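Threonine phosphate decarboxylase-like enzyme (Sulfurospirillum multivorans, PDB 6OUX) uses pyridoxal phosphate to decarboxylate L-serine O-phosphate to ethanolamine O-phosphate, a precursor in norcobamide biosynthesis, and is less active on L-threonine phosphate. Local coordinates at residues F165-Q170 / L199-R204; K161-I166 / H193-R198. All blocks are in the same frame, centred on the assembly; numbering follows the deposited sequence.

Interaction 1 of 2, residues F165-Q170 / L199-R204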
loop_
_atom_site.group_PDB
_atom_site.type_symbol
_atom_site.label_atom_id
_atom_site.label_comp_id
_atom_site.label_asym_id
_atom_site.label_seq_id
_atom_site.Cartn_x
_atom_site.Cartn_y
_atom_site.Cartn_z
ATOM N N PHE A 165 13.176 32.402 11.982
ATOM C CA PHE A 165 12.127 31.701 12.656
ATOM C C PHE A 165 12.618 30.314 13.146
ATOM O O PHE A 165 12.381 29.944 14.314
ATOM C CB PHE A 165 10.920 31.545 11.726
ATOM C CG PHE A 165 9.831 30.712 12.293
ATOM C CD1 PHE A 165 9.027 31.217 13.309
ATOM C CD2 PHE A 165 9.621 29.426 11.851
ATOM C CE1 PHE A 165 8.022 30.432 13.874
ATOM C CE2 PHE A 165 8.613 28.634 12.388
ATOM C CZ PHE A 165 7.810 29.139 13.399
ATOM N N ILE A 166 13.252 29.561 12.244
ATOM C CA ILE A 166 13.816 28.256 12.610
ATOM C C ILE A 166 14.940 28.407 13.703
ATOM O O ILE A 166 15.029 27.611 14.647
ATOM C CB ILE A 166 14.322 27.460 11.364
ATOM C CG1 ILE A 166 13.176 27.179 10.378
ATOM C CG2 ILE A 166 14.957 26.126 11.801
ATOM C CD1 ILE A 166 11.979 26.500 10.983
ATOM N N GLU A 167 15.771 29.406 13.574
ATOM C CA GLU A 167 16.805 29.643 14.602
ATOM C C GLU A 167 16.159 29.934 15.962
ATOM O O GLU A 167 16.527 29.332 16.981
ATOM C CB GLU A 167 17.724 30.773 14.161
ATOM C CG GLU A 167 18.733 30.337 13.121
ATOM C CD GLU A 167 19.356 31.510 12.380
ATOM O OE1 GLU A 167 18.886 32.664 12.579
ATOM O OE2 GLU A 167 20.288 31.280 11.560
ATOM N N ASN A 168 15.163 30.812 15.977
ATOM C CA ASN A 168 14.415 31.089 17.215
ATOM C C ASN A 168 13.729 29.868 17.831
ATOM O O ASN A 168 13.786 29.620 19.043
ATOM C CB ASN A 168 13.345 32.132 16.920
ATOM C CG ASN A 168 13.930 33.470 16.555
ATOM O OD1 ASN A 168 15.137 33.694 16.632
ATOM N ND2 ASN A 168 13.080 34.367 16.172
ATOM N N GLU A 169 13.071 29.071 17.005
ATOM C CA GLU A 169 12.263 28.006 17.539
ATOM C C GLU A 169 13.020 26.741 17.858
ATOM O O GLU A 169 12.552 25.944 18.660
ATOM C CB GLU A 169 11.112 27.655 16.581
ATOM C CG GLU A 169 10.017 28.680 16.442
ATOM C CD GLU A 169 9.095 28.798 17.657
ATOM O OE1 GLU A 169 8.914 27.836 18.405
ATOM O OE2 GLU A 169 8.589 29.902 17.872
ATOM N N GLN A 170 14.145 26.503 17.185
ATOM C CA GLN A 170 14.939 25.254 17.370
ATOM C C GLN A 170 14.139 23.973 17.264
ATOM O O GLN A 170 14.212 23.169 18.101
ATOM C CB GLN A 170 15.727 25.304 18.714
ATOM C CG GLN A 170 16.763 26.421 18.745
ATOM C CD GLN A 170 17.933 26.166 17.782
ATOM O OE1 GLN A 170 18.460 25.063 17.773
ATOM N NE2 GLN A 170 18.352 27.177 17.006
ATOM N N LEU A 199 20.702 26.416 7.799
ATOM C CA LEU A 199 19.986 25.477 8.680
ATOM C C LEU A 199 20.657 24.147 8.901
ATOM O O LEU A 199 20.012 23.162 9.256
ATOM C CB LEU A 199 18.562 25.298 8.182
ATOM C CG LEU A 199 17.779 26.624 8.155
ATOM C CD1 LEU A 199 16.342 26.339 7.740
ATOM C CD2 LEU A 199 17.749 27.350 9.512
ATOM N N ALA A 200 21.970 24.121 8.730
ATOM C CA ALA A 200 22.798 22.940 8.980
ATOM C C ALA A 200 22.666 22.339 10.352
ATOM O O ALA A 200 22.940 21.138 10.499
ATOM C CB ALA A 200 24.285 23.217 8.687
ATOM N N PHE A 201 22.250 23.151 11.324
ATOM C CA PHE A 201 22.073 22.696 12.706
ATOM C C PHE A 201 20.825 21.885 12.936
ATOM O O PHE A 201 20.730 21.143 13.904
ATOM C CB PHE A 201 22.036 23.896 13.690
ATOM C CG PHE A 201 20.854 24.834 13.488
ATOM C CD1 PHE A 201 19.651 24.610 14.139
ATOM C CD2 PHE A 201 20.960 25.942 12.645
ATOM C CE1 PHE A 201 18.603 25.509 13.979
ATOM C CE2 PHE A 201 19.908 26.801 12.455
ATOM C CZ PHE A 201 18.712 26.590 13.131
ATOM N N VAL A 202 19.845 21.999 12.051
ATOM C CA VAL A 202 18.613 21.238 12.234
ATOM C C VAL A 202 18.875 19.719 11.960
ATOM O O VAL A 202 19.461 19.360 10.928
ATOM C CB VAL A 202 17.476 21.799 11.277
ATOM C CG1 VAL A 202 16.212 20.988 11.422
ATOM C CG2 VAL A 202 17.251 23.286 11.513
ATOM N N PRO A 203 18.369 18.814 12.831
ATOM C CA PRO A 203 18.549 17.410 12.624
ATOM C C PRO A 203 17.963 16.845 11.285
ATOM O O PRO A 203 18.612 16.064 10.573
ATOM C CB PRO A 203 17.858 16.823 13.836
ATOM C CG PRO A 203 18.113 17.836 14.923
ATOM C CD PRO A 203 17.826 19.081 14.174
ATOM N N ARG A 204 16.761 17.273 10.928
ATOM C CA ARG A 204 16.043 16.706 9.780
ATOM C C ARG A 204 15.359 17.807 9.026
ATOM O O ARG A 204 14.506 18.492 9.601
ATOM C CB ARG A 204 14.974 15.673 10.259
ATOM C CG ARG A 204 15.552 14.325 10.744
ATOM C CD ARG A 204 14.501 13.553 11.504
ATOM N NE ARG A 204 14.281 14.202 12.768
ATOM C CZ ARG A 204 15.084 14.034 13.833
ATOM N NH1 ARG A 204 16.142 13.226 13.787
ATOM N NH2 ARG A 204 14.842 14.686 14.961
#
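The last turn of helix 159-169 runs past a type I beta turn, L199-V202, that follows directly on helix 189-198; CA of Q170 and CA of V202 lie 7.5 Å apart, and Q170, with positive phi, is the first residue beyond the helix to leave helical geometry. I166 supplies the buried half of the contact. Its CG2 branch stands anti to the backbone N and is the methyl that meets the turn, with V202 CG2 at 3.7 Å and L199 CD2 at 3.8 Å, while CG1 leads away. I166 and each of these two side chains cross at about a right angle, and the contact is made methyl to methyl. F201 forms the outer half. Its ring takes the crowded first torsion (chi1 64°), between its own N and carbonyl carbon, and meets the helix; the neighbouring V202 CG2 lies over one face near the rim. E167 CG comes within 3.7 Å of F201 CZ; the E167 chain, extended beyond CG, crosses the end of the ring at about a right angle and leads on from it, its carboxylate forming a salt bridge with R198. Q170, bent at chi2, brings its amide obliquely to the same ring, NE2 lying 3.5 Å from F201 CE1, the planes 24° apart. The amide is fixed in this pose by a nearly straight bond from Q170 NE2 to E167 O (2.8 Å), which arrives on a carbonyl lone pair and lies close to the amide plane. The contact thus clasps a helix end to the turn leading into strand 204-208. R204 pairs by backbone hydrogen bonds with V174 of strand 173-177, the strand that follows helix 159-169, and I166 also packs on P171 in the connection between them.

Interaction 2 of 2, residues K161-I166 / H193-R198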
loop_
_atom_site.group_PDB
_atom_site.type_symbol
_atom_site.label_atom_id
_atom_site.label_comp_id
_atom_site.label_asym_id
_atom_site.label_seq_id
_atom_site.Cartn_x
_atom_site.Cartn_y
_atom_site.Cartn_z
ATOM N N LYS A 161 13.578 35.164 6.538
ATOM C CA LYS A 161 12.697 35.222 7.707
ATOM C C LYS A 161 12.419 33.860 8.218
ATOM O O LYS A 161 12.293 33.655 9.413
ATOM C CB LYS A 161 11.370 35.949 7.441
ATOM C CG LYS A 161 11.561 37.445 7.309
ATOM C CD LYS A 161 10.313 38.169 6.840
ATOM C CE LYS A 161 10.649 39.628 6.505
ATOM N NZ LYS A 161 9.409 40.339 6.101
ATOM N N TYR A 162 12.264 32.938 7.305
ATOM C CA TYR A 162 12.048 31.552 7.667
ATOM C C TYR A 162 13.231 31.025 8.492
ATOM O O TYR A 162 13.022 30.440 9.529
ATOM C CB TYR A 162 11.916 30.741 6.431
ATOM C CG TYR A 162 11.721 29.283 6.729
ATOM C CD1 TYR A 162 10.489 28.807 7.195
ATOM C CD2 TYR A 162 12.748 28.405 6.570
ATOM C CE1 TYR A 162 10.301 27.470 7.445
ATOM C CE2 TYR A 162 12.582 27.057 6.835
ATOM C CZ TYR A 162 11.388 26.602 7.292
ATOM O OH TYR A 162 11.248 25.272 7.569
ATOM N N CYS A 163 14.453 31.257 8.024
ATOM C CA CYS A 163 15.634 30.827 8.741
ATOM C C CYS A 163 15.709 31.415 10.155
ATOM O O CYS A 163 16.043 30.719 11.089
ATOM C CB CYS A 163 16.873 31.206 7.969
ATOM S SG CYS A 163 17.127 30.108 6.578
ATOM N N GLN A 164 15.405 32.701 10.292
ATOM C CA GLN A 164 15.413 33.314 11.598
ATOM C C GLN A 164 14.347 32.686 12.544
ATOM O O GLN A 164 14.588 32.462 13.724
ATOM C CB GLN A 164 15.173 34.808 11.451
ATOM C CG GLN A 164 15.308 35.531 12.757
ATOM C CD GLN A 164 16.696 35.321 13.364
ATOM O OE1 GLN A 164 16.848 34.677 14.413
ATOM N NE2 GLN A 164 17.701 35.790 12.684
ATOM N N PHE A 165 13.176 32.402 11.982
ATOM C CA PHE A 165 12.127 31.701 12.656
ATOM C C PHE A 165 12.618 30.314 13.146
ATOM O O PHE A 165 12.381 29.944 14.314
ATOM C CB PHE A 165 10.920 31.545 11.726
ATOM C CG PHE A 165 9.831 30.712 12.293
ATOM C CD1 PHE A 165 9.027 31.217 13.309
ATOM C CD2 PHE A 165 9.621 29.426 11.851
ATOM C CE1 PHE A 165 8.022 30.432 13.874
ATOM C CE2 PHE A 165 8.613 28.634 12.388
ATOM C CZ PHE A 165 7.810 29.139 13.399
ATOM N N ILE A 166 13.252 29.561 12.244
ATOM C CA ILE A 166 13.816 28.256 12.610
ATOM C C ILE A 166 14.940 28.407 13.703
ATOM O O ILE A 166 15.029 27.611 14.647
ATOM C CB ILE A 166 14.322 27.460 11.364
ATOM C CG1 ILE A 166 13.176 27.179 10.378
ATOM C CG2 ILE A 166 14.957 26.126 11.801
ATOM C CD1 ILE A 166 11.979 26.500 10.983
ATOM N N HIS A 193 19.965 26.358 -1.570
ATOM C CA HIS A 193 21.376 26.183 -1.055
ATOM C C HIS A 193 21.685 27.132 0.151
ATOM O O HIS A 193 22.134 26.704 1.221
ATOM C CB HIS A 193 22.413 26.446 -2.198
ATOM C CG HIS A 193 22.647 25.270 -3.075
ATOM N ND1 HIS A 193 23.243 24.109 -2.621
ATOM C CD2 HIS A 193 22.398 25.083 -4.398
ATOM C CE1 HIS A 193 23.295 23.242 -3.619
ATOM N NE2 HIS A 193 22.784 23.806 -4.702
ATOM N N ILE A 194 21.363 28.401 -0.031
ATOM C CA ILE A 194 21.509 29.419 1.037
ATOM C C ILE A 194 20.755 29.047 2.294
ATOM O O ILE A 194 21.332 29.005 3.389
ATOM C CB ILE A 194 21.060 30.806 0.548
ATOM C CG1 ILE A 194 21.980 31.256 -0.572
ATOM C CG2 ILE A 194 21.082 31.836 1.684
ATOM C CD1 ILE A 194 21.342 32.331 -1.407
ATOM N N LEU A 195 19.489 28.695 2.142
ATOM C CA LEU A 195 18.665 28.243 3.277
ATOM C C LEU A 195 19.296 27.058 3.975
ATOM O O LEU A 195 19.479 27.075 5.219
ATOM C CB LEU A 195 17.235 27.946 2.818
ATOM C CG LEU A 195 16.212 27.394 3.837
ATOM C CD1 LEU A 195 14.791 27.726 3.398
ATOM C CD2 LEU A 195 16.349 25.876 4.099
ATOM N N LEU A 196 19.662 26.025 3.182
ATOM C CA LEU A 196 20.187 24.771 3.784
ATOM C C LEU A 196 21.570 24.928 4.431
ATOM O O LEU A 196 21.876 24.300 5.440
ATOM C CB LEU A 196 20.274 23.617 2.749
ATOM C CG LEU A 196 18.922 23.144 2.222
ATOM C CD1 LEU A 196 19.129 22.161 1.100
ATOM C CD2 LEU A 196 18.084 22.543 3.339
ATOM N N LYS A 197 22.393 25.767 3.875
ATOM C CA LYS A 197 23.639 26.073 4.559
ATOM C C LYS A 197 23.401 26.657 5.979
ATOM O O LYS A 197 24.023 26.208 6.957
ATOM C CB LYS A 197 24.469 27.034 3.740
ATOM C CG LYS A 197 25.043 26.374 2.515
ATOM C CD LYS A 197 25.802 27.389 1.663
ATOM C CE LYS A 197 26.993 26.733 0.960
ATOM N NZ LYS A 197 26.621 25.446 0.275
ATOM N N ARG A 198 22.520 27.637 6.046
ATOM C CA ARG A 198 22.160 28.307 7.313
ATOM C C ARG A 198 21.463 27.391 8.301
ATOM O O ARG A 198 21.571 27.597 9.537
ATOM C CB ARG A 198 21.295 29.526 7.008
ATOM C CG ARG A 198 20.776 30.311 8.184
ATOM C CD ARG A 198 20.353 31.728 7.793
ATOM N NE ARG A 198 19.848 32.441 8.954
ATOM C CZ ARG A 198 19.224 33.622 8.927
ATOM N NH1 ARG A 198 19.007 34.280 7.777
ATOM N NH2 ARG A 198 18.761 34.111 10.063
#
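R198 extends from CG to NE with CG anti to its backbone N (chi1 177°), which lays the guanidinium across helix 159-169, while C163 places SG anti to its carbonyl carbon, where it meets L195 and R198. The two helix segments run almost parallel, their axes 10.3 Å apart and inclined by 16°, packed side by side on one sheet, where Y162 and L195 both touch L176. C163 CB sits 3.3 Å above the guanidinium plane of R198, displaced toward the rim, and Q164 N lies over the same face. The aliphatic part of R198 packs too, CD standing 3.8 Å from C163 SG. Deeper in, L195 CG approaches C163 SG at 4.0 Å, and L195 CD1 meets the Y162 ring at CD2 (3.8 Å). Beyond the two segments, R198 NE pairs with E167 and NH1 with D160, acidic residues of helix 159-169. An alanine at R198 would probably loosen the join between the helices, since the links to E167 and D160 and the flat cover over C163 would go with the guanidinium. Two carboxylates near one guanidinium should stabilise its positive charge. The exposed side is thus ionic, and the side with L195 and Y162 apolar.

In the fold
Interactions 1 and 2 are successive parts of one seam, with centres 8 Å apart, in which helix 159-169 lies beside helix 189-198 and the turn after it. The salt bridge from E167 OE2 to R198 NE, at 2.9 Å, ties one to the other, and L199 continues the apolar row: its CG lies 3.9 Å from C163 SG. Both helices flank the seven-stranded, mostly parallel sheet of the large domain of this aminotransferase-type fold; helix 189-198 makes the beta-alpha-beta crossover between the adjacent parallel strands 173-177 and 204-208. The seam lies away from the substrate-binding residues N181, R355 and R369 and joins two helices at the periphery of the domain.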